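Local coordinates for protein importin subunit beta-1 (Saccharomyces cerevisiae, PDB 5OWU) that carries proteins into the nucleus as the importin beta subunit, working with importin alpha, which recognises the classical nuclear localization signal of the cargo, at residues Ala4-Leu9 with Gly42-Val47; Cys362-Leu367 with Asp398-Val403; Pro369-Val374 with Met391-Ile396. One frame throughout, in Å; residues are numbered along the deposited sequence.

Overall arrangement
All three contacts join neighbouring parts of a HEAT-repeat superhelix, but at different levels. Contact 1, near the N-terminus, packs the first helix of HEAT 1 on that of HEAT 2; contact 3 packs the two helices of HEAT 9 on each other. Both are buried and apolar, contact 1 built round one phenylalanine ring, contact 3 mainly round aliphatic side chains, with two phenylalanines beside them. Contact 2 is only partly buried and joins the loops entering HEAT 9 and HEAT 10, combining a packed proline with two hydrogen bonds. Contacts 2 and 3 touch through I366, L367 and I396, their centres about 11 Å apart; the centre of contact 1 is about 65 to 66 Å from theirs.

Contact 1: Ala4-Leu9 with Gly42-Val47; sequences AEFAQL and GLSSQV
F6 of helix 3-15 inserts its ring against L43, S44 and V47 of helix 37-48. Its CB points at the other helix, and CG, anti to the backbone N (chi1 -164°), carries the ring on to L43 CB. From there the ring can be followed atom by atom. On one side CD1 of F6 meets L43 CD1 at 4.0 Å. On the other side F6 CD2 touches two residues, L43 CB at 3.8 Å and V47 CG2 at 3.9 Å. Farther out, F6 CE2 comes within 3.4 Å of S44 OG, and CZ lies almost as near to that oxygen.

The two aliphatic neighbours use the ring differently. L43 CB sits over one face in a CH-pi contact, 4.0 Å from the F6 ring centroid and 19° off the normal, displaced toward the rim. V47 CG2 instead meets the ring edge in its plane, and the same methyl lies 3.9 Å from A7 CB. V47 thus fills the angle between F6 and A7, one turn beyond L43 on its helix. The S44 hydroxyl approaches the ring obliquely; it hydrogen-bonds to F40 O, one turn back, consistent with its place in an otherwise apolar interface.

L29 and L32 of helix 19-35 also touch F6, placing its ring among three helices. T3 and L10 add further contacts to V47 from helix 3-15 itself. The short axes cross at -82° with a closest approach of 9.4 Å, close enough for the small A7 to meet V47 directly. Such steep, apolar packing here joins the first helices of HEAT 1 and HEAT 2, the repeat-to-repeat stacking that builds the importin beta solenoid.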
ATOM      1  N   ALA A   4      -4.963  -9.823 -45.175  1.00 45.56           N
ATOM      2  CA  ALA A   4      -5.543  -8.512 -45.446  1.00 52.79           C
ATOM      3  C   ALA A   4      -6.867  -8.331 -44.712  1.00 44.74           C
ATOM      4  O   ALA A   4      -7.126  -7.263 -44.144  1.00 42.53           O
ATOM      5  CB  ALA A   4      -5.726  -8.326 -46.951  1.00 65.75           C
ATOM      6  N   GLU A   5      -7.714  -9.363 -44.712  1.00 47.50           N
ATOM      7  CA  GLU A   5      -8.995  -9.271 -44.017  1.00 51.20           C
ATOM      8  C   GLU A   5      -8.795  -9.111 -42.516  1.00 41.69           C
ATOM      9  O   GLU A   5      -9.468  -8.294 -41.876  1.00 39.54           O
ATOM     10  CB  GLU A   5      -9.838 -10.511 -44.310  1.00 47.38           C
ATOM     11  CG  GLU A   5     -10.179 -10.701 -45.777  1.00 56.08           C
ATOM     12  CD  GLU A   5     -10.782 -12.062 -46.057  1.00 69.81           C
ATOM     13  OE1 GLU A   5     -10.654 -12.960 -45.198  1.00 67.98           O
ATOM     14  OE2 GLU A   5     -11.381 -12.236 -47.138  1.00 80.14           O
ATOM     15  N   PHE A   6      -7.886  -9.897 -41.934  1.00 40.78           N
ATOM     16  CA  PHE A   6      -7.597  -9.777 -40.510  1.00 43.22           C
ATOM     17  C   PHE A   6      -7.113  -8.371 -40.182  1.00 31.87           C
ATOM     18  O   PHE A   6      -7.574  -7.742 -39.215  1.00 37.52           O
ATOM     19  CB  PHE A   6      -6.555 -10.825 -40.107  1.00 37.93           C
ATOM     20  CG  PHE A   6      -6.458 -11.049 -38.626  1.00 35.68           C
ATOM     21  CD1 PHE A   6      -7.446 -11.743 -37.957  1.00 31.23           C
ATOM     22  CD2 PHE A   6      -5.371 -10.576 -37.904  1.00 34.18           C
ATOM     23  CE1 PHE A   6      -7.366 -11.958 -36.599  1.00 32.20           C
ATOM     24  CE2 PHE A   6      -5.285 -10.791 -36.541  1.00 35.48           C
ATOM     25  CZ  PHE A   6      -6.284 -11.479 -35.887  1.00 36.76           C
ATOM     26  N   ALA A   7      -6.189  -7.854 -40.997  1.00 32.97           N
ATOM     27  CA  ALA A   7      -5.687  -6.503 -40.786  1.00 34.91           C
ATOM     28  C   ALA A   7      -6.820  -5.492 -40.841  1.00 31.30           C
ATOM     29  O   ALA A   7      -6.843  -4.531 -40.065  1.00 32.76           O
ATOM     30  CB  ALA A   7      -4.621  -6.166 -41.829  1.00 42.12           C
ATOM     31  N   GLN A   8      -7.778  -5.700 -41.749  1.00 37.13           N
ATOM     32  CA  GLN A   8      -8.919  -4.792 -41.840  1.00 42.33           C
ATOM     33  C   GLN A   8      -9.779  -4.856 -40.582  1.00 45.05           C
ATOM     34  O   GLN A   8     -10.253  -3.821 -40.099  1.00 38.22           O
ATOM     35  CB  GLN A   8      -9.754  -5.122 -43.080  1.00 41.20           C
ATOM     36  CG  GLN A   8     -10.824  -4.085 -43.406  1.00 51.18           C
ATOM     37  CD  GLN A   8     -10.228  -2.749 -43.803  1.00 56.11           C
ATOM     38  OE1 GLN A   8      -9.425  -2.666 -44.732  1.00 69.19           O
ATOM     39  NE2 GLN A   8     -10.607  -1.696 -43.091  1.00 59.04           N
ATOM     40  N   LEU A   9     -10.007  -6.059 -40.045  1.00 37.68           N
ATOM     41  CA  LEU A   9     -10.701  -6.177 -38.763  1.00 35.18           C
ATOM     42  C   LEU A   9     -10.004  -5.366 -37.673  1.00 37.52           C
ATOM     43  O   LEU A   9     -10.640  -4.562 -36.987  1.00 40.64           O
ATOM     44  CB  LEU A   9     -10.798  -7.645 -38.338  1.00 35.82           C
ATOM     45  CG  LEU A   9     -11.883  -8.521 -38.964  1.00 53.96           C
ATOM     46  CD1 LEU A   9     -11.697  -9.954 -38.468  1.00 49.08           C
ATOM     47  CD2 LEU A   9     -13.277  -8.011 -38.621  1.00 50.53           C
ATOM     48  N   GLY A  42      -1.248 -16.912 -35.811  1.00 29.20           N
ATOM     49  CA  GLY A  42      -0.480 -16.795 -37.044  1.00 29.27           C
ATOM     50  C   GLY A  42      -0.773 -15.508 -37.790  1.00 32.17           C
ATOM     51  O   GLY A  42       0.141 -14.777 -38.190  1.00 31.59           O
ATOM     52  N   LEU A  43      -2.059 -15.214 -37.989  1.00 29.35           N
ATOM     53  CA  LEU A  43      -2.452 -14.013 -38.715  1.00 34.78           C
ATOM     54  C   LEU A  43      -2.010 -12.754 -37.982  1.00 28.00           C
ATOM     55  O   LEU A  43      -1.559 -11.792 -38.612  1.00 29.79           O
ATOM     56  CB  LEU A  43      -3.966 -13.997 -38.926  1.00 33.92           C
ATOM     57  CG  LEU A  43      -4.534 -14.935 -39.994  1.00 37.57           C
ATOM     58  CD1 LEU A  43      -6.044 -15.010 -39.871  1.00 37.03           C
ATOM     59  CD2 LEU A  43      -4.144 -14.469 -41.385  1.00 44.71           C
ATOM     60  N   SER A  44      -2.159 -12.731 -36.654  1.00 28.19           N
ATOM     61  CA  SER A  44      -1.669 -11.602 -35.870  1.00 31.91           C
ATOM     62  C   SER A  44      -0.191 -11.359 -36.149  1.00 29.80           C
ATOM     63  O   SER A  44       0.235 -10.224 -36.411  1.00 32.63           O
ATOM     64  CB  SER A  44      -1.892 -11.860 -34.377  1.00 26.58           C
ATOM     65  OG  SER A  44      -3.274 -11.910 -34.057  1.00 30.99           O
ATOM     66  N   SER A  45       0.604 -12.432 -36.117  1.00 24.15           N
ATOM     67  CA  SER A  45       2.027 -12.288 -36.378  1.00 24.90           C
ATOM     68  C   SER A  45       2.294 -11.829 -37.808  1.00 33.05           C
ATOM     69  O   SER A  45       3.264 -11.101 -38.046  1.00 26.93           O
ATOM     70  CB  SER A  45       2.748 -13.603 -36.080  1.00 23.86           C
ATOM     71  OG  SER A  45       2.742 -14.471 -37.204  1.00 24.94           O
ATOM     72  N   GLN A  46       1.440 -12.213 -38.768  1.00 30.33           N
ATOM     73  CA  GLN A  46       1.662 -11.783 -40.146  0.52 31.77           C
ATOM     74  C   GLN A  46       1.323 -10.306 -40.324  1.00 31.87           C
ATOM     75  O   GLN A  46       2.006  -9.593 -41.066  1.00 32.66           O
ATOM     76  CB  GLN A  46       0.850 -12.642 -41.119  0.52 32.83           C
ATOM     77  CG  GLN A  46       1.401 -14.060 -41.346  0.52 38.87           C
ATOM     78  CD  GLN A  46       2.758 -14.115 -42.063  0.52 36.33           C
ATOM     79  OE1 GLN A  46       3.549 -15.034 -41.829  0.52 38.53           O
ATOM     80  NE2 GLN A  46       3.021 -13.152 -42.951  0.52 31.38           N
ATOM     81  N   VAL A  47       0.283  -9.821 -39.645  1.00 33.23           N
ATOM     82  CA  VAL A  47      -0.049  -8.404 -39.748  1.00 30.36           C
ATOM     83  C   VAL A  47       1.032  -7.563 -39.084  1.00 31.20           C
ATOM     84  O   VAL A  47       1.403  -6.495 -39.588  1.00 30.14           O
ATOM     85  CB  VAL A  47      -1.441  -8.133 -39.149  1.00 32.29           C
ATOM     86  CG1 VAL A  47      -1.725  -6.628 -39.081  1.00 37.95           C
ATOM     87  CG2 VAL A  47      -2.515  -8.835 -39.977  1.00 39.86           C
TER

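Contact 2: Cys362-Leu367 with Asp398-Val403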
ATOM      1  N   CYS A 362      19.022   3.974  13.918  1.00 26.22           N
ATOM      2  CA  CYS A 362      20.264   4.159  14.658  1.00 32.01           C
ATOM      3  C   CYS A 362      20.091   4.854  16.002  1.00 38.36           C
ATOM      4  O   CYS A 362      21.080   5.008  16.727  1.00 33.35           O
ATOM      5  CB  CYS A 362      21.261   4.958  13.806  1.00 30.80           C
ATOM      6  SG  CYS A 362      21.607   4.184  12.212  1.00 34.91           S
ATOM      7  N   GLY A 363      18.889   5.302  16.343  1.00 34.06           N
ATOM      8  CA  GLY A 363      18.640   5.796  17.687  1.00 37.27           C
ATOM      9  C   GLY A 363      19.573   6.924  18.089  1.00 29.19           C
ATOM     10  O   GLY A 363      19.820   7.864  17.324  1.00 31.76           O
ATOM     11  N   ASN A 364      20.100   6.827  19.315  1.00 29.68           N
ATOM     12  CA  ASN A 364      20.913   7.897  19.889  1.00 31.43           C
ATOM     13  C   ASN A 364      22.114   8.269  19.024  1.00 38.02           C
ATOM     14  O   ASN A 364      22.636   9.378  19.155  1.00 27.77           O
ATOM     15  CB  ASN A 364      21.406   7.490  21.285  1.00 30.94           C
ATOM     16  CG  ASN A 364      20.285   7.388  22.300  1.00 29.74           C
ATOM     17  OD1 ASN A 364      19.164   7.834  22.054  1.00 34.80           O
ATOM     18  ND2 ASN A 364      20.586   6.802  23.459  1.00 29.76           N
ATOM     19  N   HIS A 365      22.582   7.384  18.147  1.00 32.95           N
ATOM     20  CA  HIS A 365      23.751   7.733  17.348  1.00 31.60           C
ATOM     21  C   HIS A 365      23.482   8.889  16.388  1.00 28.99           C
ATOM     22  O   HIS A 365      24.438   9.489  15.888  1.00 33.60           O
ATOM     23  CB  HIS A 365      24.249   6.520  16.559  1.00 32.07           C
ATOM     24  CG  HIS A 365      24.958   5.504  17.394  1.00 39.90           C
ATOM     25  ND1 HIS A 365      24.294   4.583  18.176  1.00 54.20           N
ATOM     26  CD2 HIS A 365      26.279   5.260  17.565  1.00 50.39           C
ATOM     27  CE1 HIS A 365      25.175   3.817  18.795  1.00 50.69           C
ATOM     28  NE2 HIS A 365      26.387   4.206  18.440  1.00 44.44           N
ATOM     29  N   ILE A 366      22.215   9.223  16.122  1.00 28.90           N
ATOM     30  CA  ILE A 366      21.917  10.321  15.202  1.00 30.94           C
ATOM     31  C   ILE A 366      22.043  11.688  15.868  1.00 34.47           C
ATOM     32  O   ILE A 366      22.138  12.705  15.167  1.00 32.68           O
ATOM     33  CB  ILE A 366      20.506  10.166  14.600  1.00 32.56           C
ATOM     34  CG1 ILE A 366      20.329  11.025  13.347  1.00 39.93           C
ATOM     35  CG2 ILE A 366      19.404  10.555  15.601  1.00 23.09           C
ATOM     36  CD1 ILE A 366      21.188  10.622  12.192  1.00 43.91           C
ATOM     37  N   LEU A 367      22.071  11.737  17.202  1.00 33.92           N
ATOM     38  CA  LEU A 367      21.826  12.984  17.922  1.00 34.34           C
ATOM     39  C   LEU A 367      22.927  14.020  17.684  1.00 25.08           C
ATOM     40  O   LEU A 367      22.640  15.182  17.369  1.00 29.41           O
ATOM     41  CB  LEU A 367      21.681  12.689  19.419  1.00 29.87           C
ATOM     42  CG  LEU A 367      20.471  11.858  19.874  1.00 35.34           C
ATOM     43  CD1 LEU A 367      20.665  11.323  21.291  1.00 37.27           C
ATOM     44  CD2 LEU A 367      19.212  12.682  19.815  1.00 27.53           C
ATOM     45  N   ASP A 398      11.865  10.385  16.465  1.00 25.78           N
ATOM     46  CA  ASP A 398      11.507   8.976  16.498  1.00 34.90           C
ATOM     47  C   ASP A 398      12.799   8.202  16.280  1.00 30.12           C
ATOM     48  O   ASP A 398      13.420   8.315  15.218  1.00 28.64           O
ATOM     49  CB  ASP A 398      10.449   8.670  15.434  1.00 30.97           C
ATOM     50  CG  ASP A 398      10.040   7.216  15.407  1.00 34.13           C
ATOM     51  OD1 ASP A 398      10.350   6.476  16.361  1.00 35.86           O
ATOM     52  OD2 ASP A 398       9.396   6.820  14.416  1.00 33.97           O
ATOM     53  N   GLY A 399      13.225   7.463  17.302  1.00 26.33           N
ATOM     54  CA  GLY A 399      14.442   6.689  17.241  1.00 36.41           C
ATOM     55  C   GLY A 399      15.231   6.710  18.537  1.00 34.56           C
ATOM     56  O   GLY A 399      15.419   5.679  19.189  1.00 34.47           O
ATOM     57  N   PRO A 400      15.731   7.881  18.927  1.00 30.83           N
ATOM     58  CA  PRO A 400      16.514   7.972  20.170  1.00 28.16           C
ATOM     59  C   PRO A 400      15.675   7.619  21.390  1.00 28.78           C
ATOM     60  O   PRO A 400      14.447   7.554  21.341  1.00 28.89           O
ATOM     61  CB  PRO A 400      16.968   9.438  20.200  1.00 34.38           C
ATOM     62  CG  PRO A 400      16.890   9.899  18.778  1.00 31.84           C
ATOM     63  CD  PRO A 400      15.720   9.157  18.189  1.00 30.67           C
ATOM     64  N   ASP A 401      16.356   7.396  22.515  1.00 23.94           N
ATOM     65  CA  ASP A 401      15.645   6.980  23.714  1.00 33.94           C
ATOM     66  C   ASP A 401      14.938   8.172  24.372  1.00 31.23           C
ATOM     67  O   ASP A 401      15.074   9.330  23.961  1.00 28.48           O
ATOM     68  CB  ASP A 401      16.594   6.260  24.690  1.00 33.85           C
ATOM     69  CG  ASP A 401      17.639   7.178  25.331  1.00 29.58           C
ATOM     70  OD1 ASP A 401      17.331   8.349  25.625  1.00 31.14           O
ATOM     71  OD2 ASP A 401      18.771   6.696  25.581  1.00 37.36           O
ATOM     72  N   LYS A 402      14.149   7.861  25.402  1.00 31.00           N
ATOM     73  CA  LYS A 402      13.313   8.870  26.046  1.00 32.33           C
ATOM     74  C   LYS A 402      14.153   9.910  26.783  1.00 27.95           C
ATOM     75  O   LYS A 402      13.827  11.100  26.770  1.00 26.79           O
ATOM     76  CB  LYS A 402      12.340   8.185  27.006  1.00 35.77           C
ATOM     77  CG  LYS A 402      11.330   9.106  27.662  1.00 55.06           C
ATOM     78  CD  LYS A 402      10.324   8.314  28.496  1.00 67.35           C
ATOM     79  CE  LYS A 402       9.292   9.232  29.145  1.00 78.07           C
ATOM     80  NZ  LYS A 402       8.178   8.481  29.803  1.00 75.04           N
ATOM     81  N   VAL A 403      15.228   9.480  27.439  1.00 25.05           N
ATOM     82  CA  VAL A 403      16.061  10.401  28.214  1.00 27.75           C
ATOM     83  C   VAL A 403      16.622  11.498  27.315  1.00 20.82           C
ATOM     84  O   VAL A 403      16.481  12.694  27.601  1.00 24.87           O
ATOM     85  CB  VAL A 403      17.176   9.623  28.938  1.00 35.11           C
ATOM     86  CG1 VAL A 403      18.236  10.556  29.503  1.00 33.20           C
ATOM     87  CG2 VAL A 403      16.575   8.809  30.064  1.00 45.85           C
TER
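N364 CG stands anti to its own carbonyl carbon (chi1 -68°), whereas D401 CG lies between its backbone N and carbonyl carbon (chi1 69°); these settings bring the two CG atoms, and with them amide and carboxylate, near each other. The planes of the two groups stand at right angles. N364 then grips D401 twice. Its OD1 accepts from D401 N at 2.9 Å, the donor tilted 19° from the carbonyl plane, and its ND2 gives a nearly straight bond of 2.8 Å to D401 OD2. That oxygen lies in the amide plane of N364, yet the N-H reaches it from above the carboxylate plane. Meanwhile D401 OD1 receives Q404 N, making D401 the N-cap of helix 402-418: one carboxylate oxygen serves the helix start and the other the loop.

P400 packs beside this polar clasp. Its CB and CA both lie close to N364 OD1, while its CG meets L367 CD2 at 3.8 Å and, more loosely, I366 CG2. Backbone meets backbone at the two glycines, where G363 CA makes a CA-H...O contact of 3.6 Å to G399 O. G363 has the positive phi that favours glycine as the chain leaves helix 347-362. G399 has backbone angles that would jam a side chain against the preceding carbonyl oxygen and against P400 CD.

I366 reaches back to V326 of helix 317-332 and to L355, F358 and A359 of helix 347-362, while I396, just past helix 383-395, also packs on I366 and L367. The contact therefore ties the short linker between helices 347-362 and 367-377 to the start of helix 402-418.

Contact 3: Pro369-Val374 with Met391-Ile396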
ATOM      1  N   PRO A 369      25.447  14.862  15.397  1.00 28.84           N
ATOM      2  CA  PRO A 369      25.515  15.712  14.191  1.00 38.32           C
ATOM      3  C   PRO A 369      24.249  16.526  13.948  1.00 33.50           C
ATOM      4  O   PRO A 369      24.323  17.689  13.513  1.00 32.43           O
ATOM      5  CB  PRO A 369      25.778  14.699  13.065  1.00 38.79           C
ATOM      6  CG  PRO A 369      25.312  13.380  13.603  1.00 36.31           C
ATOM      7  CD  PRO A 369      25.578  13.431  15.076  1.00 29.12           C
ATOM      8  N   VAL A 370      23.079  15.960  14.243  1.00 29.48           N
ATOM      9  CA  VAL A 370      21.835  16.697  14.026  1.00 28.98           C
ATOM     10  C   VAL A 370      21.732  17.864  14.997  1.00 28.59           C
ATOM     11  O   VAL A 370      21.457  18.996  14.596  1.00 27.89           O
ATOM     12  CB  VAL A 370      20.620  15.764  14.144  1.00 23.27           C
ATOM     13  CG1 VAL A 370      19.328  16.573  14.096  1.00 28.10           C
ATOM     14  CG2 VAL A 370      20.654  14.733  13.024  1.00 34.82           C
ATOM     15  N   LEU A 371      21.946  17.608  16.288  1.00 28.21           N
ATOM     16  CA  LEU A 371      21.857  18.685  17.267  1.00 33.59           C
ATOM     17  C   LEU A 371      22.866  19.783  16.964  1.00 30.82           C
ATOM     18  O   LEU A 371      22.579  20.973  17.157  1.00 25.66           O
ATOM     19  CB  LEU A 371      22.062  18.130  18.677  1.00 25.83           C
ATOM     20  CG  LEU A 371      20.927  17.230  19.169  1.00 28.24           C
ATOM     21  CD1 LEU A 371      21.311  16.556  20.477  1.00 31.67           C
ATOM     22  CD2 LEU A 371      19.622  18.033  19.322  1.00 28.89           C
ATOM     23  N   GLU A 372      24.050  19.412  16.473  1.00 36.18           N
ATOM     24  CA  GLU A 372      25.011  20.430  16.066  1.00 37.02           C
ATOM     25  C   GLU A 372      24.444  21.292  14.941  1.00 31.09           C
ATOM     26  O   GLU A 372      24.495  22.530  15.001  1.00 35.09           O
ATOM     27  CB  GLU A 372      26.327  19.772  15.637  1.00 40.95           C
ATOM     28  CG  GLU A 372      27.489  20.753  15.533  1.00 55.68           C
ATOM     29  CD  GLU A 372      28.736  20.139  14.925  1.00 63.84           C
ATOM     30  OE1 GLU A 372      28.892  18.898  14.991  1.00 66.05           O
ATOM     31  OE2 GLU A 372      29.557  20.904  14.373  1.00 64.22           O
ATOM     32  N   PHE A 373      23.889  20.652  13.906  1.00 31.37           N
ATOM     33  CA  PHE A 373      23.273  21.396  12.806  1.00 31.30           C
ATOM     34  C   PHE A 373      22.148  22.312  13.303  1.00 29.21           C
ATOM     35  O   PHE A 373      22.066  23.492  12.924  1.00 31.58           O
ATOM     36  CB  PHE A 373      22.757  20.402  11.769  1.00 29.07           C
ATOM     37  CG  PHE A 373      22.137  21.037  10.571  1.00 33.99           C
ATOM     38  CD1 PHE A 373      22.922  21.425   9.497  1.00 32.57           C
ATOM     39  CD2 PHE A 373      20.766  21.235  10.504  1.00 38.61           C
ATOM     40  CE1 PHE A 373      22.355  22.003   8.384  1.00 33.24           C
ATOM     41  CE2 PHE A 373      20.193  21.817   9.390  1.00 34.60           C
ATOM     42  CZ  PHE A 373      20.993  22.205   8.330  1.00 33.23           C
ATOM     43  N   VAL A 374      21.269  21.782  14.155  1.00 31.26           N
ATOM     44  CA  VAL A 374      20.158  22.571  14.683  1.00 28.64           C
ATOM     45  C   VAL A 374      20.689  23.806  15.397  1.00 35.95           C
ATOM     46  O   VAL A 374      20.264  24.936  15.122  1.00 33.76           O
ATOM     47  CB  VAL A 374      19.284  21.713  15.617  1.00 24.68           C
ATOM     48  CG1 VAL A 374      18.194  22.554  16.280  1.00 33.85           C
ATOM     49  CG2 VAL A 374      18.661  20.574  14.855  1.00 21.74           C
ATOM     50  N   MET A 391      13.275  21.223  10.581  1.00 21.98           N
ATOM     51  CA  MET A 391      13.074  19.969   9.862  1.00 18.62           C
ATOM     52  C   MET A 391      13.942  18.861  10.449  1.00 20.04           C
ATOM     53  O   MET A 391      13.475  17.735  10.669  1.00 25.46           O
ATOM     54  CB  MET A 391      13.377  20.155   8.371  1.00 29.37           C
ATOM     55  CG  MET A 391      13.180  18.886   7.533  1.00 28.81           C
ATOM     56  SD  MET A 391      11.472  18.274   7.565  1.00 36.80           S
ATOM     57  CE  MET A 391      11.733  16.627   6.924  1.00 50.09           C
ATOM     58  N   ALA A 392      15.219  19.162  10.706  1.00 26.92           N
ATOM     59  CA  ALA A 392      16.125  18.161  11.259  1.00 27.77           C
ATOM     60  C   ALA A 392      15.701  17.761  12.671  1.00 30.23           C
ATOM     61  O   ALA A 392      15.636  16.561  13.009  1.00 30.60           O
ATOM     62  CB  ALA A 392      17.560  18.704  11.245  1.00 30.49           C
ATOM     63  N   PHE A 393      15.372  18.753  13.504  1.00 26.72           N
ATOM     64  CA  PHE A 393      14.986  18.433  14.871  1.00 21.14           C
ATOM     65  C   PHE A 393      13.757  17.539  14.885  1.00 23.84           C
ATOM     66  O   PHE A 393      13.735  16.502  15.556  1.00 27.61           O
ATOM     67  CB  PHE A 393      14.729  19.703  15.677  1.00 28.25           C
ATOM     68  CG  PHE A 393      14.623  19.448  17.147  1.00 29.63           C
ATOM     69  CD1 PHE A 393      13.414  19.109  17.714  1.00 25.17           C
ATOM     70  CD2 PHE A 393      15.740  19.518  17.957  1.00 25.84           C
ATOM     71  CE1 PHE A 393      13.315  18.862  19.072  1.00 24.86           C
ATOM     72  CE2 PHE A 393      15.652  19.268  19.304  1.00 27.46           C
ATOM     73  CZ  PHE A 393      14.439  18.940  19.865  1.00 31.36           C
ATOM     74  N   GLY A 394      12.723  17.917  14.133  1.00 24.92           N
ATOM     75  CA  GLY A 394      11.541  17.083  14.061  1.00 29.97           C
ATOM     76  C   GLY A 394      11.845  15.708  13.505  1.00 25.88           C
ATOM     77  O   GLY A 394      11.241  14.716  13.921  1.00 22.69           O
ATOM     78  N   SER A 395      12.804  15.627  12.581  1.00 25.89           N
ATOM     79  CA  SER A 395      13.158  14.356  11.961  1.00 28.47           C
ATOM     80  C   SER A 395      13.907  13.408  12.890  1.00 31.30           C
ATOM     81  O   SER A 395      14.039  12.230  12.537  1.00 32.51           O
ATOM     82  CB  SER A 395      14.003  14.592  10.709  1.00 27.71           C
ATOM     83  OG  SER A 395      13.220  15.122   9.658  1.00 27.17           O
ATOM     84  N   ILE A 396      14.412  13.861  14.040  1.00 27.82           N
ATOM     85  CA  ILE A 396      15.047  12.918  14.972  1.00 24.30           C
ATOM     86  C   ILE A 396      14.171  12.616  16.194  1.00 27.30           C
ATOM     87  O   ILE A 396      14.663  12.068  17.179  1.00 28.39           O
ATOM     88  CB  ILE A 396      16.450  13.389  15.403  1.00 27.37           C
ATOM     89  CG1 ILE A 396      16.401  14.737  16.126  1.00 25.75           C
ATOM     90  CG2 ILE A 396      17.377  13.450  14.192  1.00 34.21           C
ATOM     91  CD1 ILE A 396      17.672  15.062  16.902  1.00 29.48           C
TER
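V370 of helix 367-377 and I396, just past helix 383-395, reach toward each other tip to tip. The V370 methyls form a blunt fork against the branched isoleucine: CG1 touches I396 CD1 at 3.6 Å and I396 CG2 at 3.7 Å, and V370 CG2 meets that same CG2. In I396, CG1 lies between the backbone N and the carbonyl carbon (chi1 61°), with CG2 anti to the carbonyl carbon, and both branches contact V370.

The small A392 points its methyl at the other helix, where three larger side chains gather round it: V370 CG1 at 4.0 Å, then F373 CD2 and V374 CG2, each at 4.2 Å. The F373 ring reaches it obliquely. V374 CG2 settles over the backbone next door, 4.0 Å from F393 N and 4.1 Å from F393 CB. L371 adds a further contact: its CD2 touches F393 CE2 at an oblique angle and approaches I396 CD1 more loosely. Bulky residues of helix 367-377 thus descend round a small one, while F393 and I396 rise beside them.

The interface continues into adjoining helices. F393 also packs on V409, A412 and I416 of helix 402-418, and L330 of helix 317-332 touches F373 and A392. L355 of helix 347-362 packs on both V370 and A392, so a further helix borders the centre of the contact.

The axes of the short segments approach to 9.3 Å at 150°, roughly antiparallel. This is the helical hairpin of a HEAT repeat, here the two helices of HEAT 9, closed by an apolar core that neighbouring repeats extend.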